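Local structure of acyl-coenzyme A oxidase 1 (Yarrowia lipolytica, 5Y9D) at residues 125-130 / 264-269. The protein oxidises saturated acyl-CoAs to (2E)-enoyl-CoAs with FAD as cofactor, reducing oxygen to hydrogen peroxide in peroxisomal fatty acid beta-oxidation. Numbering follows the deposited sequence.
With FAD (flavin-adenine dinucleotide), chain C.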
loop_
_atom_site.group_PDB
_atom_site.type_symbol
_atom_site.label_atom_id
_atom_site.label_comp_id
_atom_site.label_asym_id
_atom_site.label_seq_id
_atom_site.Cartn_x
_atom_site.Cartn_y
_atom_site.Cartn_z
ATOM N N ARG A 125 -8.188 -1.590 -19.479
ATOM C CA ARG A 125 -6.898 -1.374 -20.031
ATOM C C ARG A 125 -6.168 -2.723 -20.124
ATOM O O ARG A 125 -5.734 -3.113 -21.181
ATOM C CB ARG A 125 -6.158 -0.342 -19.188
ATOM C CG ARG A 125 -4.858 0.126 -19.789
ATOM C CD ARG A 125 -3.675 -0.663 -19.236
ATOM N NE ARG A 125 -2.475 -0.303 -19.984
ATOM C CZ ARG A 125 -1.776 0.808 -19.796
ATOM N NH1 ARG A 125 -2.153 1.671 -18.882
ATOM N NH2 ARG A 125 -0.700 1.048 -20.542
ATOM N N THR A 126 -6.127 -3.486 -19.038
ATOM C CA THR A 126 -5.447 -4.772 -19.061
ATOM C C THR A 126 -6.101 -5.782 -20.014
ATOM O O THR A 126 -5.394 -6.523 -20.747
ATOM C CB THR A 126 -5.418 -5.364 -17.665
ATOM O OG1 THR A 126 -4.779 -4.440 -16.802
ATOM C CG2 THR A 126 -4.652 -6.673 -17.631
ATOM N N ARG A 127 -7.440 -5.813 -19.996
ATOM C CA ARG A 127 -8.175 -6.815 -20.752
ATOM C C ARG A 127 -8.042 -6.581 -22.261
ATOM O O ARG A 127 -8.094 -7.498 -23.063
ATOM C CB ARG A 127 -9.643 -6.865 -20.336
ATOM C CG ARG A 127 -10.381 -8.078 -20.897
ATOM C CD ARG A 127 -11.338 -8.632 -19.879
ATOM N NE ARG A 127 -12.205 -9.665 -20.411
ATOM C CZ ARG A 127 -13.451 -9.902 -19.993
ATOM N NH1 ARG A 127 -14.026 -9.165 -19.031
ATOM N NH2 ARG A 127 -14.138 -10.894 -20.544
ATOM N N LEU A 128 -7.851 -5.348 -22.644
ATOM C CA LEU A 128 -7.577 -5.054 -24.023
ATOM C C LEU A 128 -6.116 -5.359 -24.322
ATOM O O LEU A 128 -5.743 -5.865 -25.371
ATOM C CB LEU A 128 -7.862 -3.582 -24.261
ATOM C CG LEU A 128 -7.702 -3.085 -25.678
ATOM C CD1 LEU A 128 -8.506 -3.943 -26.627
ATOM C CD2 LEU A 128 -8.165 -1.643 -25.722
ATOM N N SER A 129 -5.290 -5.019 -23.365
ATOM C CA SER A 129 -3.871 -4.984 -23.551
ATOM C C SER A 129 -3.284 -6.388 -23.800
ATOM O O SER A 129 -2.447 -6.544 -24.669
ATOM C CB SER A 129 -3.270 -4.301 -22.330
ATOM O OG SER A 129 -1.886 -4.259 -22.398
ATOM N N ILE A 130 -3.759 -7.414 -23.098
ATOM C CA ILE A 130 -3.235 -8.763 -23.298
ATOM C C ILE A 130 -3.308 -9.276 -24.751
ATOM O O ILE A 130 -2.561 -10.171 -25.149
ATOM C CB ILE A 130 -3.880 -9.803 -22.337
ATOM C CG1 ILE A 130 -5.408 -9.846 -22.524
ATOM C CG2 ILE A 130 -3.500 -9.528 -20.864
ATOM C CD1 ILE A 130 -5.849 -10.871 -23.543
ATOM N N GLY A 264 -12.296 -6.946 -13.206
ATOM C CA GLY A 264 -12.872 -7.048 -14.536
ATOM C C GLY A 264 -12.052 -7.830 -15.522
ATOM O O GLY A 264 -12.484 -8.005 -16.641
ATOM N N VAL A 265 -10.866 -8.298 -15.129
ATOM C CA VAL A 265 -9.954 -9.044 -16.016
ATOM C C VAL A 265 -10.110 -10.492 -15.653
ATOM O O VAL A 265 -10.036 -10.826 -14.494
ATOM C CB VAL A 265 -8.481 -8.638 -15.817
ATOM C CG1 VAL A 265 -7.547 -9.327 -16.832
ATOM C CG2 VAL A 265 -8.335 -7.134 -15.920
ATOM N N ASP A 266 -10.322 -11.347 -16.653
ATOM C CA ASP A 266 -10.674 -12.743 -16.419
ATOM C C ASP A 266 -9.433 -13.600 -16.523
ATOM O O ASP A 266 -9.171 -14.229 -17.536
ATOM C CB ASP A 266 -11.741 -13.209 -17.410
ATOM C CG ASP A 266 -11.297 -13.078 -18.849
ATOM O OD1 ASP A 266 -10.745 -12.017 -19.237
ATOM O OD2 ASP A 266 -11.502 -14.056 -19.592
ATOM N N ASN A 267 -8.653 -13.596 -15.462
ATOM C CA ASN A 267 -7.377 -14.253 -15.476
ATOM C C ASN A 267 -7.677 -15.707 -15.223
ATOM O O ASN A 267 -8.384 -16.061 -14.268
ATOM C CB ASN A 267 -6.435 -13.689 -14.417
ATOM C CG ASN A 267 -5.927 -12.318 -14.774
ATOM O OD1 ASN A 267 -4.839 -12.166 -15.336
ATOM N ND2 ASN A 267 -6.722 -11.295 -14.463
ATOM N N GLY A 268 -7.160 -16.537 -16.104
ATOM C CA GLY A 268 -7.430 -17.949 -16.043
ATOM C C GLY A 268 -6.161 -18.786 -15.957
ATOM O O GLY A 268 -5.037 -18.312 -16.172
ATOM N N TRP A 269 -6.363 -20.055 -15.657
ATOM C CA TRP A 269 -5.292 -21.021 -15.698
ATOM C C TRP A 269 -5.561 -21.971 -16.876
ATOM O O TRP A 269 -6.721 -22.126 -17.282
ATOM C CB TRP A 269 -5.196 -21.745 -14.373
ATOM C CG TRP A 269 -6.415 -22.446 -13.946
ATOM C CD1 TRP A 269 -7.302 -22.021 -13.021
ATOM C CD2 TRP A 269 -6.868 -23.729 -14.378
ATOM N NE1 TRP A 269 -8.284 -22.942 -12.835
ATOM C CE2 TRP A 269 -8.060 -24.008 -13.657
ATOM C CE3 TRP A 269 -6.391 -24.678 -15.310
ATOM C CZ2 TRP A 269 -8.822 -25.201 -13.852
ATOM C CZ3 TRP A 269 -7.111 -25.883 -15.478
ATOM C CH2 TRP A 269 -8.323 -26.129 -14.751
HETATM P PA FAD C . 8.589 -15.364 -8.290
HETATM O O1A FAD C . 8.174 -16.682 -7.802
HETATM O O2A FAD C . 9.567 -15.219 -9.373
HETATM O O5B FAD C . 9.117 -14.550 -7.059
HETATM C C5B FAD C . 8.591 -14.641 -5.749
HETATM C C4B FAD C . 9.352 -13.709 -4.820
HETATM O O4B FAD C . 10.695 -14.142 -4.699
HETATM C C3B FAD C . 9.413 -12.305 -5.364
HETATM O O3B FAD C . 9.211 -11.384 -4.313
HETATM C C2B FAD C . 10.816 -12.128 -5.863
HETATM O O2B FAD C . 11.240 -10.801 -5.639
HETATM C C1B FAD C . 11.602 -13.114 -5.040
HETATM N N9A FAD C . 12.695 -13.648 -5.859
HETATM C C8A FAD C . 12.565 -14.392 -6.950
HETATM N N7A FAD C . 13.756 -14.701 -7.460
HETATM C C5A FAD C . 14.685 -14.145 -6.686
HETATM C C6A FAD C . 16.159 -14.071 -6.657
HETATM N N6A FAD C . 16.908 -14.677 -7.583
HETATM N N1A FAD C . 16.728 -13.384 -5.670
HETATM C C2A FAD C . 16.006 -12.780 -4.744
HETATM N N3A FAD C . 14.679 -12.794 -4.704
HETATM C C4A FAD C . 13.973 -13.448 -5.633
HETATM N N1 FAD C . 1.680 -13.659 -16.671
HETATM C C2 FAD C . 1.476 -13.866 -17.970
HETATM O O2 FAD C . 2.287 -14.541 -18.589
HETATM N N3 FAD C . 0.431 -13.375 -18.618
HETATM C C4 FAD C . -0.485 -12.637 -18.024
HETATM O O4 FAD C . -1.445 -12.195 -18.635
HETATM C C4X FAD C . -0.335 -12.358 -16.601
HETATM N N5 FAD C . -1.219 -11.623 -15.948
HETATM C C5X FAD C . -1.065 -11.397 -14.653
HETATM C C6 FAD C . -2.013 -10.655 -14.008
HETATM C C7 FAD C . -1.891 -10.404 -12.679
HETATM C C7M FAD C . -2.935 -9.565 -12.008
HETATM C C8 FAD C . -0.724 -10.938 -11.944
HETATM C C8M FAD C . -0.537 -10.689 -10.483
HETATM C C9 FAD C . 0.223 -11.682 -12.588
HETATM C C9A FAD C . 0.089 -11.940 -13.920
HETATM N N10 FAD C . 1.038 -12.706 -14.592
HETATM C C10 FAD C . 0.837 -12.931 -15.943
HETATM C "C1'" FAD C . 2.195 -13.269 -13.909
HETATM C "C2'" FAD C . 3.175 -12.209 -13.433
HETATM O "O2'" FAD C . 3.991 -11.774 -14.500
HETATM C "C3'" FAD C . 4.027 -12.797 -12.334
HETATM O "O3'" FAD C . 3.355 -12.559 -11.114
HETATM C "C4'" FAD C . 5.381 -12.146 -12.212
HETATM O "O4'" FAD C . 6.200 -12.504 -13.316
HETATM C "C5'" FAD C . 6.050 -12.564 -10.913
HETATM O "O5'" FAD C . 6.342 -13.939 -10.961
HETATM P P FAD C . 6.219 -14.906 -9.730
HETATM O O1P FAD C . 4.992 -14.662 -9.002
HETATM O O2P FAD C . 6.502 -16.227 -10.294
HETATM O O3P FAD C . 7.351 -14.488 -8.721
#
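Arg127 NH1 is gripped by two backbone carbonyls: it donates to Gly264 O at 3.1 Å, and it also bonds to Arg88 O of helix 84-98. Through this atom, helix 122-142 of the N-terminal helical domain is tied to the loop entering strand 268-272 of the beta domain, a junction of the acyl-CoA dehydrogenase/oxidase fold beside the flavin. The Gly264 bond is bent, with an N-H...O angle of 137°, the oxygen being tilted out of the guanidinium plane. Asp266 approaches differently. Its OD1 lies over one face of the guanidinium, 3.0 Å from Arg127 NE, so the salt bridge rests on charge and no N-H points at the oxygen; the two planar groups are turned 44° apart. The other carboxylate oxygen, OD2, accepts from His212 N, a second tie that should limit rotation of the acid. Arg127 NH2 hydrogen-bonds to Tyr686 OH of the second subunit, which brings the dimer partner to the same guanidinium. With CG anti to the backbone N (chi1 -169°) and a bend at chi2, the arginine chain runs past the loop backbone, Arg127 CD lying 4.1 Å from Val265 CA. One residue earlier on the helix, Thr126 supplies the apolar part: its CB and CG2 meet the valine methyls, the side chains crossing at about a right angle, with 3.8 Å between Thr126 CB and Val265 CG2. Thr126 OG1 is held by Arg262 NH1 and Met122 O. Farther along the loop Asn267 belongs to the FAD pocket, while on the helix Ile130 CG2 comes within 4.0 Å of FAD O4.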